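Local coordinates for protein acetylene hydratase (Pelobacter acetylenicus, PDB 2E7Z) that catalyses the hydration of acetylene to acetaldehyde, using a tungsten-bis(molybdopterin guanine dinucleotide) cofactor and a [4Fe-4S] cluster, at residues Gln82-Ile87 against Ile495-Val500; Leu119-Asn124 against Phe508-Arg513; Tyr357-Leu360 against Gly364-Ala367. All blocks are in the same frame, centred on the assembly; numbering follows the deposited sequence.

Interaction 1: Gln82-Ile87 against Ile495-Val500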
# COMPACT_ATOMS: atom_id res chain seq x y z
N GLN A 82 9.67 -7.10 31.18
CA GLN A 82 10.03 -5.78 31.67
C GLN A 82 9.71 -4.69 30.63
O GLN A 82 9.20 -3.62 30.98
CB GLN A 82 11.50 -5.72 32.06
CG GLN A 82 11.87 -4.40 32.73
CD GLN A 82 11.20 -4.19 34.10
OE1 GLN A 82 10.80 -5.15 34.78
NE2 GLN A 82 11.09 -2.94 34.51
N ALA A 83 9.98 -4.98 29.36
CA ALA A 83 9.65 -4.03 28.30
C ALA A 83 8.16 -3.72 28.31
O ALA A 83 7.78 -2.57 28.28
CB ALA A 83 10.07 -4.57 26.93
N LEU A 84 7.34 -4.75 28.39
CA LEU A 84 5.89 -4.56 28.38
C LEU A 84 5.42 -3.82 29.63
O LEU A 84 4.53 -2.98 29.55
CB LEU A 84 5.21 -5.92 28.24
CG LEU A 84 5.40 -6.64 26.90
CD1 LEU A 84 5.37 -8.17 27.10
CD2 LEU A 84 4.36 -6.19 25.93
N ASP A 85 6.01 -4.14 30.79
CA ASP A 85 5.64 -3.44 32.01
C ASP A 85 5.92 -1.94 31.86
O ASP A 85 5.07 -1.10 32.19
CB ASP A 85 6.45 -3.95 33.20
CG ASP A 85 5.94 -5.28 33.74
OD1 ASP A 85 4.89 -5.79 33.27
OD2 ASP A 85 6.62 -5.80 34.65
N GLU A 86 7.10 -1.61 31.33
CA GLU A 86 7.49 -0.20 31.20
C GLU A 86 6.68 0.52 30.14
O GLU A 86 6.29 1.67 30.33
CB GLU A 86 8.98 -0.08 30.93
CG GLU A 86 9.81 -0.54 32.14
CD GLU A 86 11.32 -0.41 31.95
OE1 GLU A 86 11.76 0.19 30.95
OE2 GLU A 86 12.08 -0.93 32.82
N ILE A 87 6.44 -0.15 29.02
CA ILE A 87 5.63 0.42 27.95
C ILE A 87 4.23 0.75 28.49
O ILE A 87 3.71 1.86 28.29
CB ILE A 87 5.62 -0.50 26.73
CG1 ILE A 87 6.99 -0.48 26.04
CG2 ILE A 87 4.55 -0.08 25.74
CD1 ILE A 87 7.21 -1.65 25.08
N ILE A 495 0.45 -7.51 21.39
CA ILE A 495 -0.82 -6.81 21.63
C ILE A 495 -1.51 -7.34 22.90
O ILE A 495 -1.99 -6.56 23.73
CB ILE A 495 -1.77 -6.98 20.40
CG1 ILE A 495 -1.23 -6.18 19.22
CG2 ILE A 495 -3.22 -6.53 20.72
CD1 ILE A 495 -1.68 -6.73 17.84
N ARG A 496 -1.58 -8.66 23.05
CA ARG A 496 -2.27 -9.22 24.20
C ARG A 496 -1.58 -8.85 25.51
O ARG A 496 -2.23 -8.52 26.50
CB ARG A 496 -2.39 -10.74 24.11
CG ARG A 496 -3.30 -11.27 25.21
CD ARG A 496 -3.34 -12.78 25.30
NE ARG A 496 -4.55 -13.15 26.06
CZ ARG A 496 -4.64 -13.26 27.38
NH1 ARG A 496 -3.56 -13.15 28.16
NH2 ARG A 496 -5.82 -13.55 27.93
N GLU A 497 -0.26 -8.96 25.52
CA GLU A 497 0.49 -8.65 26.74
C GLU A 497 0.28 -7.19 27.14
O GLU A 497 0.14 -6.87 28.33
CB GLU A 497 1.98 -8.95 26.55
CG GLU A 497 2.30 -10.43 26.46
CD GLU A 497 2.14 -11.15 27.77
OE1 GLU A 497 2.46 -10.57 28.83
OE2 GLU A 497 1.73 -12.33 27.74
N LEU A 498 0.25 -6.30 26.17
CA LEU A 498 -0.03 -4.90 26.48
C LEU A 498 -1.49 -4.71 26.93
O LEU A 498 -1.74 -4.01 27.90
CB LEU A 498 0.31 -4.01 25.27
CG LEU A 498 0.21 -2.50 25.48
CD1 LEU A 498 1.01 -1.98 26.68
CD2 LEU A 498 0.70 -1.82 24.20
N ALA A 499 -2.43 -5.34 26.23
CA ALA A 499 -3.85 -5.24 26.57
C ALA A 499 -4.09 -5.67 28.01
O ALA A 499 -4.81 -5.00 28.74
CB ALA A 499 -4.66 -6.09 25.64
N VAL A 500 -3.49 -6.78 28.42
CA VAL A 500 -3.66 -7.23 29.80
C VAL A 500 -3.19 -6.16 30.79
O VAL A 500 -3.91 -5.83 31.75
CB VAL A 500 -2.95 -8.59 30.03
CG1 VAL A 500 -2.90 -8.95 31.52
CG2 VAL A 500 -3.63 -9.70 29.21

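Interaction 2: Leu119-Asn124 against Phe508-Arg513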
# COMPACT_ATOMS: atom_id res chain seq x y z
N LEU A 119 -5.36 -5.69 16.75
CA LEU A 119 -4.70 -4.41 16.89
C LEU A 119 -5.70 -3.27 16.99
O LEU A 119 -5.65 -2.49 17.92
CB LEU A 119 -3.66 -4.21 15.77
CG LEU A 119 -2.81 -2.94 15.83
CD1 LEU A 119 -3.50 -1.66 15.27
CD2 LEU A 119 -2.17 -2.68 17.21
N ARG A 120 -6.63 -3.20 16.04
CA ARG A 120 -7.64 -2.14 16.15
C ARG A 120 -8.57 -2.42 17.35
O ARG A 120 -9.08 -1.49 17.96
CB ARG A 120 -8.48 -1.96 14.88
CG ARG A 120 -7.65 -1.45 13.71
CD ARG A 120 -7.05 -0.06 13.89
NE ARG A 120 -7.97 1.08 13.98
CZ ARG A 120 -8.42 1.74 12.92
NH1 ARG A 120 -8.18 1.31 11.68
NH2 ARG A 120 -9.22 2.79 13.13
N ARG A 121 -8.77 -3.71 17.69
CA ARG A 121 -9.51 -4.07 18.89
C ARG A 121 -8.92 -3.35 20.11
O ARG A 121 -9.62 -2.68 20.87
CB ARG A 121 -9.55 -5.57 19.05
CG ARG A 121 -10.40 -6.11 20.20
CD ARG A 121 -10.27 -7.62 20.18
NE ARG A 121 -11.13 -8.30 21.16
CZ ARG A 121 -12.37 -8.75 20.90
NH1 ARG A 121 -12.91 -8.60 19.68
NH2 ARG A 121 -13.08 -9.36 21.87
N PHE A 122 -7.62 -3.51 20.28
CA PHE A 122 -6.91 -2.84 21.36
C PHE A 122 -7.06 -1.33 21.32
O PHE A 122 -7.39 -0.70 22.33
CB PHE A 122 -5.42 -3.24 21.29
CG PHE A 122 -4.53 -2.47 22.22
CD1 PHE A 122 -4.50 -2.76 23.58
CD2 PHE A 122 -3.68 -1.48 21.73
CE1 PHE A 122 -3.72 -2.03 24.44
CE2 PHE A 122 -2.85 -0.77 22.60
CZ PHE A 122 -2.88 -1.04 23.95
N MET A 123 -6.83 -0.74 20.15
CA MET A 123 -6.93 0.71 20.04
C MET A 123 -8.35 1.18 20.34
O MET A 123 -8.53 2.21 20.99
CB MET A 123 -6.53 1.20 18.65
CG MET A 123 -5.04 0.95 18.37
SD MET A 123 -4.56 1.69 16.77
CE MET A 123 -4.55 3.45 17.22
N ASN A 124 -9.35 0.43 19.88
CA ASN A 124 -10.76 0.84 20.05
C ASN A 124 -11.20 0.73 21.49
O ASN A 124 -11.97 1.56 21.95
CB ASN A 124 -11.63 0.04 19.08
CG ASN A 124 -11.46 0.52 17.64
OD1 ASN A 124 -11.06 1.67 17.42
ND2 ASN A 124 -11.77 -0.34 16.67
N PHE A 508 -9.68 -10.11 25.52
CA PHE A 508 -8.70 -10.86 24.74
C PHE A 508 -8.57 -12.28 25.28
O PHE A 508 -7.55 -12.64 25.87
CB PHE A 508 -7.32 -10.16 24.75
CG PHE A 508 -7.33 -8.82 24.05
CD1 PHE A 508 -7.78 -7.68 24.72
CD2 PHE A 508 -6.97 -8.70 22.71
CE1 PHE A 508 -7.84 -6.47 24.09
CE2 PHE A 508 -7.00 -7.47 22.09
CZ PHE A 508 -7.46 -6.36 22.77
N PRO A 509 -9.60 -13.09 25.05
CA PRO A 509 -9.63 -14.43 25.65
C PRO A 509 -8.65 -15.40 25.03
O PRO A 509 -8.28 -16.37 25.67
CB PRO A 509 -11.08 -14.89 25.39
CG PRO A 509 -11.48 -14.16 24.17
CD PRO A 509 -10.84 -12.81 24.30
N TRP A 510 -8.20 -15.11 23.82
CA TRP A 510 -7.28 -16.00 23.11
C TRP A 510 -5.92 -15.89 23.77
O TRP A 510 -5.35 -14.82 23.83
CB TRP A 510 -7.22 -15.62 21.62
CG TRP A 510 -8.57 -15.32 21.09
CD1 TRP A 510 -9.54 -16.23 20.75
CD2 TRP A 510 -9.14 -14.02 20.91
NE1 TRP A 510 -10.68 -15.56 20.36
CE2 TRP A 510 -10.45 -14.21 20.43
CE3 TRP A 510 -8.66 -12.72 21.09
CZ2 TRP A 510 -11.29 -13.14 20.14
CZ3 TRP A 510 -9.48 -11.66 20.80
CH2 TRP A 510 -10.79 -11.87 20.34
N LYS A 511 -5.44 -17.00 24.31
CA LYS A 511 -4.21 -16.95 25.11
C LYS A 511 -2.95 -16.77 24.28
O LYS A 511 -1.93 -16.33 24.81
CB LYS A 511 -4.04 -18.18 26.01
CG LYS A 511 -5.17 -18.40 27.01
CD LYS A 511 -5.53 -17.13 27.79
CE LYS A 511 -6.77 -17.35 28.64
NZ LYS A 511 -7.23 -16.07 29.25
N ASP A 512 -3.02 -17.12 22.99
CA ASP A 512 -1.89 -16.98 22.09
C ASP A 512 -2.41 -16.91 20.66
O ASP A 512 -3.62 -17.03 20.40
CB ASP A 512 -0.86 -18.11 22.25
CG ASP A 512 -1.48 -19.51 22.16
OD1 ASP A 512 -2.48 -19.70 21.45
OD2 ASP A 512 -0.94 -20.43 22.83
N ARG A 513 -1.49 -16.68 19.74
CA ARG A 513 -1.86 -16.54 18.35
C ARG A 513 -2.56 -17.78 17.82
O ARG A 513 -3.45 -17.68 17.01
CB ARG A 513 -0.66 -16.14 17.49
CG ARG A 513 -1.08 -15.89 16.03
CD ARG A 513 0.07 -15.52 15.12
NE ARG A 513 1.13 -16.51 15.28
CZ ARG A 513 2.40 -16.36 14.92
NH1 ARG A 513 2.79 -15.28 14.24
NH2 ARG A 513 3.32 -17.29 15.25

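Interaction 3: Tyr357-Leu360 against Gly364-Ala367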
# COMPACT_ATOMS: atom_id res chain seq x y z
N TYR A 357 -8.65 16.23 5.74
CA TYR A 357 -9.00 15.30 4.68
C TYR A 357 -9.85 14.16 5.27
O TYR A 357 -9.37 13.04 5.47
CB TYR A 357 -7.76 14.77 3.99
CG TYR A 357 -6.99 15.87 3.34
CD1 TYR A 357 -7.30 16.28 2.06
CD2 TYR A 357 -5.90 16.47 4.00
CE1 TYR A 357 -6.60 17.30 1.44
CE2 TYR A 357 -5.20 17.50 3.40
CZ TYR A 357 -5.57 17.92 2.12
OH TYR A 357 -4.86 18.94 1.51
N PRO A 358 -11.10 14.47 5.58
CA PRO A 358 -11.96 13.50 6.27
C PRO A 358 -12.33 12.23 5.49
O PRO A 358 -12.79 11.27 6.08
CB PRO A 358 -13.23 14.33 6.59
CG PRO A 358 -13.22 15.39 5.53
CD PRO A 358 -11.79 15.77 5.41
N PHE A 359 -12.20 12.24 4.17
CA PHE A 359 -12.69 11.10 3.36
C PHE A 359 -12.39 9.71 3.98
O PHE A 359 -13.28 8.91 4.21
CB PHE A 359 -12.17 11.22 1.93
CG PHE A 359 -12.47 10.02 1.05
CD1 PHE A 359 -13.64 9.28 1.22
CD2 PHE A 359 -11.62 9.70 0.01
CE1 PHE A 359 -13.90 8.16 0.42
CE2 PHE A 359 -11.89 8.59 -0.82
CZ PHE A 359 -13.04 7.83 -0.61
N LEU A 360 -11.12 9.44 4.26
CA LEU A 360 -10.72 8.09 4.67
C LEU A 360 -10.86 7.80 6.17
O LEU A 360 -10.58 6.69 6.64
CB LEU A 360 -9.31 7.80 4.15
CG LEU A 360 -9.17 7.72 2.60
CD1 LEU A 360 -7.72 7.72 2.14
CD2 LEU A 360 -10.00 6.53 2.00
N GLY A 364 -15.61 10.38 7.20
CA GLY A 364 -15.76 10.37 5.74
C GLY A 364 -16.41 9.12 5.19
O GLY A 364 -17.11 9.17 4.17
N MET A 365 -16.18 7.98 5.84
CA MET A 365 -16.68 6.70 5.38
C MET A 365 -18.08 6.40 5.95
O MET A 365 -18.71 5.40 5.59
CB MET A 365 -15.67 5.59 5.74
CG MET A 365 -14.26 5.80 5.14
SD MET A 365 -14.28 5.64 3.35
CE MET A 365 -14.35 3.84 3.22
N SER A 366 -18.60 7.29 6.80
CA SER A 366 -19.77 6.95 7.59
C SER A 366 -21.03 6.69 6.76
O SER A 366 -21.86 5.88 7.15
CB SER A 366 -20.05 7.99 8.67
OG SER A 366 -20.31 9.22 8.05
N ALA A 367 -21.14 7.33 5.60
CA ALA A 367 -22.31 7.06 4.73
C ALA A 367 -22.34 5.61 4.22
O ALA A 367 -23.36 5.16 3.70
CB ALA A 367 -22.34 8.03 3.57

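Interaction 1: Gln82-Ile87 against Ile495-Val500
L84 and I87 of helix 80-98 meet E497 and L498 of helix 491-501. The short helical segments cross at -48°, with their axes 9.6 Å apart at closest approach. The angle falls in the class common for helices packed ridges-into-grooves. Both helices run in broadly the same direction.

Q82 makes no contact with 495-500; its side chain bonds within its own helix. Q82 NE2 gives a nearly straight hydrogen bond to E86 OE2, one turn on, at 2.8 Å.

L84 is the main contact residue. Its CG lies beside the backbone N (chi1 -68°), and both methyls reach the base of E497. L84 CD1 is 3.5 Å from E497 CB, and L84 CD2 is 3.7 Å from the same carbon. The two side chains cross at about a right angle. L84 thus touches the aliphatic part of the glutamate. L84 also packs on F494 and R501 of the partner helix.

D85 forms a salt bridge through OD1 with R501 NE. E497 OE1 pairs with NH1 of the same arginine. E86 OE1 pairs with K64 NZ in a salt bridge and shares a hydrogen bond with Y452 OH.

I87, three residues after L84, adds the second contact. Its CG2 branch lies 4.1 Å from L498 CD1, again with the side chains at about a right angle. I87 also packs on Y452 and L454, while L498 also packs on F122 of helix 118-126.

The contact is therefore apolar at its centre and ionic along one margin. R501 lies between two carboxylates whose nearest oxygens, D85 OD1 and E497 OE1, are 7.0 Å apart. It probably offsets their like charge and ties the two helices together beside the leucine.

Interaction 2: Leu119-Asn124 against Phe508-Arg513
R121 of helix 118-126 lies against two aromatic side chains, F508 and W510, of the loop that precedes helix 513-520. This is a helix-to-loop contact in a DMSO reductase family fold, built on an arginine and aromatic rings.

Apolar packing comes first. R121 is extended from CG to NE, with CG anti to the backbone N (chi1 -174°). Its CG and CD meet the CZ and CE2 rim of F508, with R121 CD 3.8 Å from F508 CE2. R121 NE lies above one face of that ring, offset toward the rim. F122 adds its CB, 4.0 Å from F508 CZ, and its backbone N lies at the edge of the same ring, in its plane.

The charged end behaves differently. The guanidinium and F508 ring planes stand 84° apart. R121 CZ is 5.7 Å from the F508 ring centroid, almost on the ring normal, too far for more than a weak cation-pi attraction. W510 instead brings a ring edge to one guanidinium face, with the two planes 68° apart.

Hydrogen bonds fix the arginine from outside the two segments. R121 NE donates to H507 O, and R121 NH1 to I337 O.

W510 CH2 sits over the centre of the guanidinium, 3.5 Å from R121 CZ.

Interaction 3: Tyr357-Leu360 against Gly364-Ala367
M365 and F359 form a Met-aromatic contact across a short loop that leads into helix 362-365. The sulfur approaches the ring obliquely. M365 SD is 4.8 Å from the centroid of the F359 ring and 49° off the ring normal. The nearest ring atom is F359 CE1, at 3.9 Å. F359 holds its CG anti to the backbone N (chi1 173°), and although its CB points away from 364-367, the ring end returns toward the sulfur. L360 CD2 lies over one face of this ring. M365 CG, beside its backbone N (chi1 -59°), sits 3.4 Å from F359 O; the bend at chi2 then brings SD back to the ring.

The backbones also meet. G364 CA makes CA-H...O contacts with P358 O at 3.1 Å and with F359 O at 3.3 Å. A side-chain carbon here would run into both oxygens. T361 braces the loop, since its OG1 is hydrogen-bonded to P358 O and to G364 N.

An alanine in place of M365 removes the sulfur and its chain, which would probably leave a gap beside F359 CE1 and the F359 carbonyl and the ring less firmly placed.

Helix 362-365 is short and weakly bonded. Helix 140-150 lies against the loop, with V145 and V148 on F359, N141 on L360 and R147 on M365. Helix 564-569 also meets F359, where F566 packs edge-to-face and L569 adds a further contact.

How the interactions relate
All three contacts are largely buried, but E497 and R121 are partly exposed, so interactions 1 and 2 are not wholly core. Each joins segments about 400 residues apart, and they adjoin. Helix 491-501, a partner in interaction 1, also packs on helix 118-126 of interaction 2 and supports its loop: R496 NH2 probably bonds F508 O, and A499 packs on the F508 ring. Interaction 3 is local and closer to the chain centre. Its nearest atoms are about 8 Å from interaction 2 and about 20 Å from interaction 1. Interaction 1 has an aliphatic centre with an ionic margin, interaction 2 sets an arginine against aromatic rings, and interaction 3 combines sulfur-aromatic and backbone CA-H...O contacts.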